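Long-range contact in ribonuclease J (Methanolobus psychrophilus R15, PDB 5HAB), which probably degrades RNA as a beta-CASP exoribonuclease of the metallo-beta-lactamase superfamily, here captured with RNA bound: residues L225-P239 / V407-L420. The protein carries 1 engineered substitution. Residues are numbered along the deposited sequence; the frame is centred on the assembly and turned at random.
Sequences LITESTNAGRNGKTP and VSGHAYREDHWELL. With SO4 (sulfate ion), chain K; nucleotides of chain D.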
# COMPACT_ATOMS: atom_id res chain seq x y z
N LEU B 225 0.68 -27.35 -20.99
CA LEU B 225 -0.25 -26.23 -20.92
C LEU B 225 0.55 -24.95 -20.77
O LEU B 225 1.38 -24.82 -19.87
CB LEU B 225 -1.24 -26.40 -19.76
CG LEU B 225 -2.09 -25.18 -19.39
CD1 LEU B 225 -2.99 -24.78 -20.55
CD2 LEU B 225 -2.92 -25.45 -18.14
N ILE B 226 0.33 -24.01 -21.69
CA ILE B 226 0.83 -22.66 -21.55
C ILE B 226 -0.36 -21.83 -21.14
O ILE B 226 -1.35 -21.75 -21.87
CB ILE B 226 1.47 -22.13 -22.84
CG1 ILE B 226 2.70 -22.95 -23.22
CG2 ILE B 226 1.80 -20.64 -22.71
CD1 ILE B 226 2.42 -24.06 -24.22
N THR B 227 -0.30 -21.22 -19.96
CA THR B 227 -1.45 -20.48 -19.47
C THR B 227 -0.97 -19.22 -18.76
O THR B 227 0.16 -19.16 -18.26
CB THR B 227 -2.33 -21.35 -18.54
OG1 THR B 227 -3.56 -20.67 -18.25
CG2 THR B 227 -1.62 -21.68 -17.23
N GLU B 228 -1.82 -18.20 -18.75
CA GLU B 228 -1.48 -16.91 -18.15
C GLU B 228 -1.33 -17.02 -16.63
O GLU B 228 -1.97 -17.85 -16.00
CB GLU B 228 -2.55 -15.88 -18.50
CG GLU B 228 -3.92 -16.19 -17.89
CD GLU B 228 -4.83 -14.98 -17.84
OE1 GLU B 228 -5.19 -14.47 -18.91
OE2 GLU B 228 -5.18 -14.53 -16.73
N SER B 229 -0.47 -16.19 -16.06
CA SER B 229 -0.34 -16.13 -14.61
C SER B 229 -0.84 -14.79 -14.07
O SER B 229 -0.77 -14.54 -12.87
CB SER B 229 1.11 -16.35 -14.19
OG SER B 229 1.91 -15.28 -14.63
N THR B 230 -1.35 -13.96 -14.97
CA THR B 230 -1.68 -12.55 -14.71
C THR B 230 -2.42 -12.28 -13.40
O THR B 230 -2.02 -11.39 -12.65
CB THR B 230 -2.55 -11.99 -15.86
OG1 THR B 230 -1.95 -12.31 -17.12
CG2 THR B 230 -2.68 -10.48 -15.75
N ASN B 231 -3.48 -13.03 -13.12
CA ASN B 231 -4.25 -12.82 -11.90
C ASN B 231 -4.29 -14.10 -11.08
O ASN B 231 -5.20 -14.30 -10.28
CB ASN B 231 -5.69 -12.39 -12.22
CG ASN B 231 -5.81 -10.91 -12.53
OD1 ASN B 231 -4.85 -10.16 -12.39
ND2 ASN B 231 -6.99 -10.49 -12.95
N ALA B 232 -3.30 -14.97 -11.29
CA ALA B 232 -3.20 -16.21 -10.53
C ALA B 232 -3.02 -15.94 -9.05
O ALA B 232 -3.30 -16.79 -8.20
CB ALA B 232 -2.06 -17.06 -11.06
N GLY B 233 -2.52 -14.75 -8.73
CA GLY B 233 -2.36 -14.32 -7.36
C GLY B 233 -3.65 -13.89 -6.70
O GLY B 233 -3.74 -13.88 -5.47
N ARG B 234 -4.66 -13.55 -7.51
CA ARG B 234 -5.93 -13.09 -6.96
C ARG B 234 -6.77 -14.26 -6.48
O ARG B 234 -6.90 -15.29 -7.15
CB ARG B 234 -6.71 -12.27 -7.99
CG ARG B 234 -6.03 -10.95 -8.33
CD ARG B 234 -6.88 -10.05 -9.22
NE ARG B 234 -6.24 -8.75 -9.37
CZ ARG B 234 -6.69 -7.77 -10.16
NH1 ARG B 234 -7.79 -7.95 -10.88
NH2 ARG B 234 -6.03 -6.62 -10.22
N ASN B 235 -7.31 -14.09 -5.29
CA ASN B 235 -8.02 -15.14 -4.59
C ASN B 235 -9.41 -15.40 -5.17
O ASN B 235 -10.10 -14.47 -5.60
CB ASN B 235 -8.12 -14.77 -3.11
CG ASN B 235 -9.03 -15.68 -2.33
OD1 ASN B 235 -10.25 -15.58 -2.44
ND2 ASN B 235 -8.44 -16.58 -1.55
N GLY B 236 -9.82 -16.66 -5.19
CA GLY B 236 -11.16 -17.03 -5.59
C GLY B 236 -11.35 -17.24 -7.08
O GLY B 236 -10.48 -17.78 -7.76
N LYS B 237 -12.51 -16.83 -7.58
CA LYS B 237 -12.85 -17.00 -8.99
C LYS B 237 -13.16 -15.64 -9.60
O LYS B 237 -13.60 -14.73 -8.90
CB LYS B 237 -14.04 -17.94 -9.17
CG LYS B 237 -15.37 -17.36 -8.72
CD LYS B 237 -16.50 -18.35 -8.92
CE LYS B 237 -16.73 -18.65 -10.39
NZ LYS B 237 -17.87 -19.59 -10.58
N THR B 238 -12.87 -15.48 -10.89
CA THR B 238 -13.17 -14.22 -11.57
C THR B 238 -14.67 -13.99 -11.58
O THR B 238 -15.43 -14.86 -11.99
CB THR B 238 -12.66 -14.19 -13.02
OG1 THR B 238 -11.32 -14.69 -13.08
CG2 THR B 238 -12.67 -12.77 -13.54
N PRO B 239 -15.10 -12.82 -11.10
CA PRO B 239 -16.52 -12.48 -11.19
C PRO B 239 -16.99 -12.43 -12.64
O PRO B 239 -16.22 -12.05 -13.51
CB PRO B 239 -16.60 -11.09 -10.53
CG PRO B 239 -15.19 -10.60 -10.44
CD PRO B 239 -14.33 -11.82 -10.34
N VAL B 407 -15.24 -5.42 -14.32
CA VAL B 407 -14.88 -6.73 -13.85
C VAL B 407 -13.70 -7.23 -14.69
O VAL B 407 -13.64 -6.97 -15.89
CB VAL B 407 -16.09 -7.67 -13.90
CG1 VAL B 407 -15.68 -9.06 -14.29
CG2 VAL B 407 -16.80 -7.69 -12.54
N SER B 408 -12.76 -7.92 -14.05
CA SER B 408 -11.54 -8.38 -14.73
C SER B 408 -11.80 -9.37 -15.86
O SER B 408 -12.74 -10.17 -15.82
CB SER B 408 -10.59 -9.03 -13.72
OG SER B 408 -9.44 -9.54 -14.39
N GLY B 409 -10.94 -9.33 -16.88
CA GLY B 409 -11.00 -10.29 -17.96
C GLY B 409 -10.12 -11.52 -17.78
O GLY B 409 -10.03 -12.34 -18.69
N HIS B 410 -9.51 -11.67 -16.61
CA HIS B 410 -8.53 -12.75 -16.41
C HIS B 410 -8.91 -13.73 -15.30
O HIS B 410 -9.53 -13.37 -14.30
CB HIS B 410 -7.15 -12.16 -16.10
CG HIS B 410 -6.57 -11.35 -17.21
ND1 HIS B 410 -5.91 -11.91 -18.28
CD2 HIS B 410 -6.54 -10.01 -17.41
CE1 HIS B 410 -5.50 -10.95 -19.10
NE2 HIS B 410 -5.87 -9.79 -18.59
N ALA B 411 -8.49 -14.98 -15.48
CA ALA B 411 -8.76 -16.06 -14.53
C ALA B 411 -8.11 -15.80 -13.17
O ALA B 411 -6.97 -15.35 -13.07
CB ALA B 411 -8.26 -17.37 -15.09
N TYR B 412 -8.86 -16.10 -12.11
CA TYR B 412 -8.32 -16.01 -10.76
C TYR B 412 -7.71 -17.36 -10.38
O TYR B 412 -7.73 -18.30 -11.18
CB TYR B 412 -9.41 -15.61 -9.76
CG TYR B 412 -9.79 -14.15 -9.81
CD1 TYR B 412 -9.36 -13.33 -10.85
CD2 TYR B 412 -10.57 -13.57 -8.80
CE1 TYR B 412 -9.71 -11.99 -10.90
CE2 TYR B 412 -10.92 -12.23 -8.84
CZ TYR B 412 -10.48 -11.45 -9.89
OH TYR B 412 -10.82 -10.11 -9.95
N ARG B 413 -7.18 -17.45 -9.17
CA ARG B 413 -6.47 -18.65 -8.71
C ARG B 413 -7.30 -19.93 -8.87
O ARG B 413 -6.80 -20.93 -9.39
CB ARG B 413 -6.01 -18.46 -7.26
CG ARG B 413 -5.23 -19.65 -6.71
CD ARG B 413 -4.75 -19.46 -5.26
NE ARG B 413 -4.06 -18.19 -5.05
CZ ARG B 413 -4.41 -17.27 -4.15
NH1 ARG B 413 -5.46 -17.46 -3.36
NH2 ARG B 413 -3.70 -16.15 -4.04
N GLU B 414 -8.55 -19.91 -8.43
CA GLU B 414 -9.37 -21.13 -8.44
C GLU B 414 -9.81 -21.51 -9.86
O GLU B 414 -10.05 -22.68 -10.15
CB GLU B 414 -10.59 -20.97 -7.53
CG GLU B 414 -10.24 -20.63 -6.09
CD GLU B 414 -9.19 -21.55 -5.51
OE1 GLU B 414 -9.32 -22.78 -5.68
OE2 GLU B 414 -8.24 -21.05 -4.88
N ASP B 415 -9.92 -20.51 -10.72
CA ASP B 415 -10.17 -20.76 -12.14
C ASP B 415 -9.01 -21.57 -12.73
O ASP B 415 -9.21 -22.54 -13.45
CB ASP B 415 -10.36 -19.45 -12.90
CG ASP B 415 -11.53 -18.65 -12.37
OD1 ASP B 415 -12.64 -19.20 -12.31
OD2 ASP B 415 -11.34 -17.47 -12.01
N HIS B 416 -7.79 -21.16 -12.38
CA HIS B 416 -6.60 -21.90 -12.80
C HIS B 416 -6.56 -23.28 -12.18
O HIS B 416 -6.13 -24.24 -12.82
CB HIS B 416 -5.33 -21.13 -12.45
CG HIS B 416 -5.02 -20.03 -13.41
ND1 HIS B 416 -4.73 -20.27 -14.74
CD2 HIS B 416 -4.94 -18.69 -13.24
CE1 HIS B 416 -4.50 -19.12 -15.35
NE2 HIS B 416 -4.61 -18.15 -14.47
N TRP B 417 -7.00 -23.38 -10.94
CA TRP B 417 -7.09 -24.65 -10.23
C TRP B 417 -7.95 -25.65 -11.00
O TRP B 417 -7.53 -26.78 -11.30
CB TRP B 417 -7.65 -24.42 -8.82
CG TRP B 417 -7.80 -25.64 -7.99
CD1 TRP B 417 -8.94 -26.36 -7.78
CD2 TRP B 417 -6.78 -26.28 -7.21
NE1 TRP B 417 -8.69 -27.41 -6.94
CE2 TRP B 417 -7.37 -27.39 -6.57
CE3 TRP B 417 -5.42 -26.02 -7.00
CZ2 TRP B 417 -6.66 -28.24 -5.74
CZ3 TRP B 417 -4.71 -26.87 -6.17
CH2 TRP B 417 -5.33 -27.96 -5.55
N GLU B 418 -9.15 -25.21 -11.36
CA GLU B 418 -10.08 -26.08 -12.08
C GLU B 418 -9.61 -26.37 -13.50
O GLU B 418 -9.79 -27.48 -14.00
CB GLU B 418 -11.48 -25.46 -12.08
CG GLU B 418 -12.06 -25.35 -10.67
CD GLU B 418 -13.57 -25.20 -10.66
OE1 GLU B 418 -14.15 -25.21 -9.55
OE2 GLU B 418 -14.17 -25.10 -11.75
N LEU B 419 -9.00 -25.39 -14.16
CA LEU B 419 -8.43 -25.62 -15.49
C LEU B 419 -7.38 -26.72 -15.41
O LEU B 419 -7.33 -27.63 -16.25
CB LEU B 419 -7.80 -24.33 -16.05
CG LEU B 419 -7.09 -24.48 -17.39
CD1 LEU B 419 -8.06 -24.90 -18.48
CD2 LEU B 419 -6.39 -23.19 -17.78
N LEU B 420 -6.53 -26.64 -14.39
CA LEU B 420 -5.48 -27.61 -14.17
C LEU B 420 -6.08 -28.99 -13.91
O LEU B 420 -5.54 -30.00 -14.37
CB LEU B 420 -4.61 -27.17 -12.99
CG LEU B 420 -3.10 -27.29 -13.13
CD1 LEU B 420 -2.67 -26.81 -14.50
CD2 LEU B 420 -2.42 -26.47 -12.05
S SO4 K . -4.43 -14.52 -0.58
O1 SO4 K . -4.63 -13.46 0.41
O2 SO4 K . -5.35 -15.62 -0.32
O3 SO4 K . -4.68 -13.98 -1.91
O4 SO4 K . -3.05 -15.00 -0.50
OP3 A D 1 -9.12 -5.35 -15.62
P A D 1 -8.46 -6.48 -16.31
OP1 A D 1 -9.27 -6.85 -17.50
OP2 A D 1 -8.14 -7.52 -15.30
O5' A D 1 -7.05 -5.96 -16.81
C5' A D 1 -6.92 -4.74 -17.55
C4' A D 1 -5.60 -4.69 -18.27
O4' A D 1 -4.54 -4.46 -17.30
C3' A D 1 -5.24 -5.98 -19.01
O3' A D 1 -4.56 -5.69 -20.23
C2' A D 1 -4.30 -6.69 -18.04
O2' A D 1 -3.37 -7.56 -18.65
C1' A D 1 -3.60 -5.52 -17.35
N9 A D 1 -3.21 -5.84 -15.97
C8 A D 1 -3.97 -6.54 -15.06
N7 A D 1 -3.39 -6.70 -13.89
C5 A D 1 -2.17 -6.06 -14.04
C6 A D 1 -1.09 -5.89 -13.15
N6 A D 1 -1.08 -6.35 -11.89
N1 A D 1 -0.02 -5.20 -13.60
C2 A D 1 -0.03 -4.74 -14.86
N3 A D 1 -0.98 -4.85 -15.79
C4 A D 1 -2.04 -5.53 -15.31
O HOH W 1 -4.41 -15.57 -14.45
O HOH W 2 -14.65 -17.44 -12.64
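Leu-225 and Leu-420 touch where strand 225-228 and helix 413-420 run nearly antiparallel, at 168°, their axes 10.8 Å apart. Beyond the strand, two overlapping type I turns carry the chain across the start of the helix, whose first amides find acceptors in the residues that end and follow them: Arg-413 N bonds Arg-234 O at 3.0 Å, and Glu-414 N bonds Gly-236 O. This illustrates how a loop can satisfy a helix N-terminus from outside. Asp-415 OD2 joins the two segments, its syn lone pair taking Thr-238 N at 2.7 Å and its anti lone pair the amide of Tyr-412, the N-cap residue.

The Tyr-412 ring lies between Thr-238 CA, 3.8 Å from its centroid, and Arg-234 CB over the opposite face, a CH-pi sandwich. With OG1 anti to the carbonyl carbon (chi1 -46°), Thr-238 also donates a hydrogen bond from OG1 to His-410 O. Deeper in, His-410 ND1 gives a straight bond of 2.7 Å to Glu-228 OE1, in the imidazole plane and on the syn side of the carboxylate; Thr-230 CG2 sits over the ring's face. This fixes the ring's rotation, with NE2 turned toward the RNA. Water 1 ties Glu-228 OE2, Asn-231 N, Ala-411 O and His-416 NE2 together. Ser-408 OG and Gly-409 N bind the phosphate of A1 of chain D, consistent with a pocket for an RNA 5' end, while the guanidinium edge of Arg-413 meets a sulfate, probably from crystallisation, with NH2 3.2 Å from its O3.

Phe-197 N also bonds Glu-228 OE1, and Glu-414 pairs with Arg-400 of the second subunit. Strand 222-228 lies between strands 189-194 and 427-431 in a mixed sheet of the metallo-beta-lactamase fold, while helix 435-447 packs against both segments, placing Tyr-441 edge-to-face with His-416.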